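Local atomic coordinates of cytochrome P450 268A2 Cyp268A2 (Mycobacterium marinum, PDB entry 6BLD), a protein that belongs to the cytochrome P450 family, a mainly helical fold that here holds a haem and (3E,5E)-6,10-dimethylundeca-3,5,9-trien-2-one. Residues 383-386 with 387-391; 90-93 with 94-97. All coordinates share one frame; numbering follows the deposited sequence.

Contact 1: residues 383-386 with 387-391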
loop_
_atom_site.group_PDB
_atom_site.type_symbol
_atom_site.label_atom_id
_atom_site.label_comp_id
_atom_site.label_asym_id
_atom_site.label_seq_id
_atom_site.Cartn_x
_atom_site.Cartn_y
_atom_site.Cartn_z
ATOM N N ARG A 383 1.950 16.035 -1.854
ATOM C CA ARG A 383 2.374 17.423 -2.015
ATOM C C ARG A 383 1.238 18.387 -1.696
ATOM O O ARG A 383 1.453 19.433 -1.069
ATOM C CB ARG A 383 2.888 17.653 -3.441
ATOM C CG ARG A 383 4.195 16.941 -3.770
ATOM C CD ARG A 383 4.795 17.469 -5.071
ATOM N NE ARG A 383 3.806 17.521 -6.146
ATOM C CZ ARG A 383 3.646 16.571 -7.061
ATOM N NH1 ARG A 383 4.409 15.487 -7.038
ATOM N NH2 ARG A 383 2.719 16.706 -8.000
ATOM N N ALA A 384 0.017 18.051 -2.115
ATOM C CA ALA A 384 -1.108 18.960 -1.944
ATOM C C ALA A 384 -1.594 19.004 -0.501
ATOM O O ALA A 384 -1.863 20.087 0.029
ATOM C CB ALA A 384 -2.250 18.560 -2.877
ATOM N N ILE A 385 -1.713 17.845 0.152
ATOM C CA ILE A 385 -2.291 17.816 1.493
ATOM C C ILE A 385 -1.319 18.393 2.518
ATOM O O ILE A 385 -1.730 19.068 3.469
ATOM C CB ILE A 385 -2.735 16.386 1.861
ATOM C CG1 ILE A 385 -3.611 16.404 3.117
ATOM C CG2 ILE A 385 -1.538 15.459 2.045
ATOM C CD1 ILE A 385 -4.933 17.117 2.927
ATOM N N PHE A 386 -0.018 18.154 2.340
ATOM C CA PHE A 386 0.950 18.681 3.292
ATOM C C PHE A 386 1.239 20.155 3.046
ATOM O O PHE A 386 1.612 20.872 3.980
ATOM C CB PHE A 386 2.240 17.861 3.245
ATOM C CG PHE A 386 2.154 16.567 4.005
ATOM C CD1 PHE A 386 2.123 16.563 5.389
ATOM C CD2 PHE A 386 2.085 15.358 3.334
ATOM C CE1 PHE A 386 2.035 15.376 6.092
ATOM C CE2 PHE A 386 1.996 14.167 4.031
ATOM C CZ PHE A 386 1.971 14.176 5.411
ATOM N N GLY A 387 1.068 20.622 1.809
ATOM C CA GLY A 387 1.165 22.049 1.558
ATOM C C GLY A 387 -0.008 22.813 2.142
ATOM O O GLY A 387 0.155 23.926 2.650
ATOM N N GLU A 388 -1.205 22.223 2.087
ATOM C CA GLU A 388 -2.379 22.879 2.652
ATOM C C GLU A 388 -2.371 22.837 4.172
ATOM O O GLU A 388 -2.842 23.780 4.817
ATOM C CB GLU A 388 -3.656 22.237 2.112
ATOM C CG GLU A 388 -3.986 22.634 0.688
ATOM C CD GLU A 388 -3.891 24.132 0.470
ATOM O OE1 GLU A 388 -4.348 24.899 1.347
ATOM O OE2 GLU A 388 -3.353 24.546 -0.577
ATOM N N LEU A 389 -1.851 21.756 4.761
ATOM C CA LEU A 389 -1.716 21.708 6.211
ATOM C C LEU A 389 -0.754 22.774 6.711
ATOM O O LEU A 389 -0.910 23.278 7.828
ATOM C CB LEU A 389 -1.252 20.319 6.656
ATOM C CG LEU A 389 -2.298 19.203 6.603
ATOM C CD1 LEU A 389 -1.636 17.836 6.723
ATOM C CD2 LEU A 389 -3.353 19.390 7.682
ATOM N N LEU A 390 0.239 23.139 5.899
ATOM C CA LEU A 390 1.153 24.210 6.273
ATOM C C LEU A 390 0.591 25.583 5.927
ATOM O O LEU A 390 0.951 26.575 6.571
ATOM C CB LEU A 390 2.508 24.006 5.594
ATOM C CG LEU A 390 3.304 22.777 6.038
ATOM C CD1 LEU A 390 4.751 22.874 5.579
ATOM C CD2 LEU A 390 3.229 22.602 7.545
ATOM N N VAL A 391 -0.283 25.663 4.924
ATOM C CA VAL A 391 -0.895 26.941 4.571
ATOM C C VAL A 391 -1.936 27.337 5.611
ATOM O O VAL A 391 -1.965 28.481 6.080
ATOM C CB VAL A 391 -1.504 26.871 3.158
ATOM C CG1 VAL A 391 -2.654 27.865 3.014
ATOM C CG2 VAL A 391 -0.439 27.135 2.107
#
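Phe386 and Leu389 both turn CG anti to their own carbonyl carbon (chi1 -79° and -74°), which brings ring and leucyl branch together one turn apart on the alpha-helix 375-392, in the position of the L helix of the P450 fold. The two side chains meet at an oblique angle, Leu389 CD1 standing 4.2 Å from Phe386 CD1. The same methyl lies 4.4 Å from Ile385 CG1, so it serves both neighbours. This apolar side packs against the rest of the helical bundle: Phe386 on Leu301 and Leu276, Ile385 on Ile269 and Val141, Leu389 on Phe153. Regular i to i+4 backbone bonds run beneath, with Glu388 N 3.0 Å from Ala384 O and Leu389 N 3.0 Å from Ile385 O. Glu388 lays CG 3.4 Å from Ala384 O; the bend at chi2 (-48°) then turns the carboxylate, whose OE1 forms a salt bridge with Lys138 NZ. Arg383 bridges through NH2 to Glu130, so two ion pairs join this helix to helix 123-147. At Phe386 O the donor Leu390 N sits 3.3 Å away, well above the carbonyl plane, and Leu390 CG approaches the same oxygen at 3.3 Å.

Contact 2: residues 90-93 with 94-97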
loop_
_atom_site.group_PDB
_atom_site.type_symbol
_atom_site.label_atom_id
_atom_site.label_comp_id
_atom_site.label_asym_id
_atom_site.label_seq_id
_atom_site.Cartn_x
_atom_site.Cartn_y
_atom_site.Cartn_z
ATOM N N ASN A 90 -1.512 -16.395 4.151
ATOM C CA ASN A 90 -2.386 -17.243 3.351
ATOM C C ASN A 90 -3.829 -16.771 3.490
ATOM O O ASN A 90 -4.367 -16.711 4.602
ATOM C CB ASN A 90 -2.249 -18.701 3.785
ATOM C CG ASN A 90 -0.993 -19.355 3.242
ATOM O OD1 ASN A 90 -0.547 -19.048 2.136
ATOM N ND2 ASN A 90 -0.413 -20.263 4.021
ATOM N N VAL A 91 -4.452 -16.443 2.363
ATOM C CA VAL A 91 -5.807 -15.896 2.327
ATOM C C VAL A 91 -6.673 -16.819 1.475
ATOM O O VAL A 91 -6.198 -17.326 0.449
ATOM C CB VAL A 91 -5.802 -14.458 1.780
ATOM C CG1 VAL A 91 -7.216 -13.911 1.638
ATOM C CG2 VAL A 91 -4.960 -13.554 2.673
ATOM N N PRO A 92 -7.923 -17.088 1.867
ATOM C CA PRO A 92 -8.790 -17.946 1.047
ATOM C C PRO A 92 -8.870 -17.471 -0.399
ATOM O O PRO A 92 -8.917 -16.271 -0.680
ATOM C CB PRO A 92 -10.147 -17.843 1.751
ATOM C CG PRO A 92 -9.797 -17.597 3.177
ATOM C CD PRO A 92 -8.541 -16.758 3.164
ATOM N N ALA A 93 -8.897 -18.439 -1.319
ATOM C CA ALA A 93 -8.800 -18.138 -2.744
ATOM C C ALA A 93 -9.956 -17.266 -3.222
ATOM O O ALA A 93 -9.762 -16.373 -4.055
ATOM C CB ALA A 93 -8.745 -19.436 -3.549
ATOM N N GLU A 94 -11.167 -17.512 -2.713
ATOM C CA GLU A 94 -12.317 -16.718 -3.136
ATOM C C GLU A 94 -12.118 -15.242 -2.813
ATOM O O GLU A 94 -12.456 -14.370 -3.623
ATOM C CB GLU A 94 -13.596 -17.245 -2.482
ATOM C CG GLU A 94 -14.803 -16.330 -2.660
ATOM C CD GLU A 94 -16.096 -17.095 -2.876
ATOM O OE1 GLU A 94 -16.044 -18.337 -2.986
ATOM O OE2 GLU A 94 -17.167 -16.454 -2.936
ATOM N N LEU A 95 -11.564 -14.942 -1.636
ATOM C CA LEU A 95 -11.278 -13.555 -1.285
ATOM C C LEU A 95 -10.174 -12.978 -2.163
ATOM O O LEU A 95 -10.211 -11.795 -2.523
ATOM C CB LEU A 95 -10.898 -13.456 0.193
ATOM C CG LEU A 95 -12.004 -13.821 1.183
ATOM C CD1 LEU A 95 -11.454 -13.956 2.596
ATOM C CD2 LEU A 95 -13.123 -12.793 1.130
ATOM N N LEU A 96 -9.184 -13.799 -2.520
ATOM C CA LEU A 96 -8.120 -13.336 -3.405
ATOM C C LEU A 96 -8.644 -13.097 -4.815
ATOM O O LEU A 96 -8.372 -12.055 -5.422
ATOM C CB LEU A 96 -6.975 -14.347 -3.422
ATOM C CG LEU A 96 -6.143 -14.464 -2.143
ATOM C CD1 LEU A 96 -5.104 -15.568 -2.282
ATOM C CD2 LEU A 96 -5.482 -13.136 -1.802
ATOM N N GLU A 97 -9.411 -14.051 -5.351
ATOM C CA GLU A 97 -9.912 -13.929 -6.717
ATOM C C GLU A 97 -10.821 -12.718 -6.896
ATOM O O GLU A 97 -10.969 -12.232 -8.022
ATOM C CB GLU A 97 -10.653 -15.205 -7.118
ATOM C CG GLU A 97 -9.753 -16.425 -7.285
ATOM C CD GLU A 97 -10.402 -17.706 -6.789
ATOM O OE1 GLU A 97 -11.633 -17.712 -6.580
ATOM O OE2 GLU A 97 -9.680 -18.710 -6.610
#
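Glu97 N donates to Ala93 O in a short, nearly straight bond of 2.7 Å (N-H...O angle 168°), approaching nearly head-on to the carbonyl. One residue earlier, Leu96 N donates to Pro92 O at 3.1 Å in the plane of that carbonyl. Together these bonds start helix 93-97, with Pro92 in the N-cap position. The Glu97 side chain folds back over Ala93: its OE2 comes to 3.3 Å from Ala93 CB, and both carboxylate oxygens lie near Ala93 O, an acceptor that gives them no bond.

Apolar side chains close the junction between loop and helix. Val91 CG1 is anti to the backbone N (chi1 176°), placing it beside Leu95 CB at 4.0 Å and against the Leu96 branch. Val91 and Leu96 meet at a slant, with CB of the valine 3.8 Å from CD2 of the leucine. The other methyl, Leu96 CD1, rests 3.4 Å from Val91 O. Pro92 and Leu95 instead lie side by side and point the same way; Leu95 CD1 sits against the proline ring, 4.0 Å from Pro92 CG and about as close to its CB and CD. Leu202 of helix 201-225 touches both of them, and Leu205 adds to the packing on Leu95. Leu95 O accepts hydrogen bonds from Ser99 OG and Gln209 NE2, two residues of the ligand pocket, so the short helix is bonded directly to the wall of that site. The side chain of Val91 itself is about 5 Å from the bound (3E,5E)-6,10-dimethylundeca-3,5,9-trien-2-one. A short helix set in the long connection between helices 67-75 and 109-117, packed beside the ligand, corresponds to the B' region of the cytochrome P450 fold.

Overall arrangement
From the N terminus the chain first reaches contact 2, where the loop after strand 80-81 turns into helix 93-97 near the ligand pocket. It then passes through most of the helical domain before contact 1, within helix 375-392 near the C-terminal end. Each contact joins consecutive residues, so neither closes a long loop; they stand in series, without nesting or crossing. The centres of contact 1 and contact 2 are about 38 Å apart, on opposite sides of the chain's centre, and the two do not touch. Contact 2 packs against helix 201-225, whereas contact 1 packs among helices 123-147, 153-158, 247-278 and 290-305. The haem lies closer to Phe386 (about 10 Å) than to Leu96 (about 13 Å), measured from the side chains.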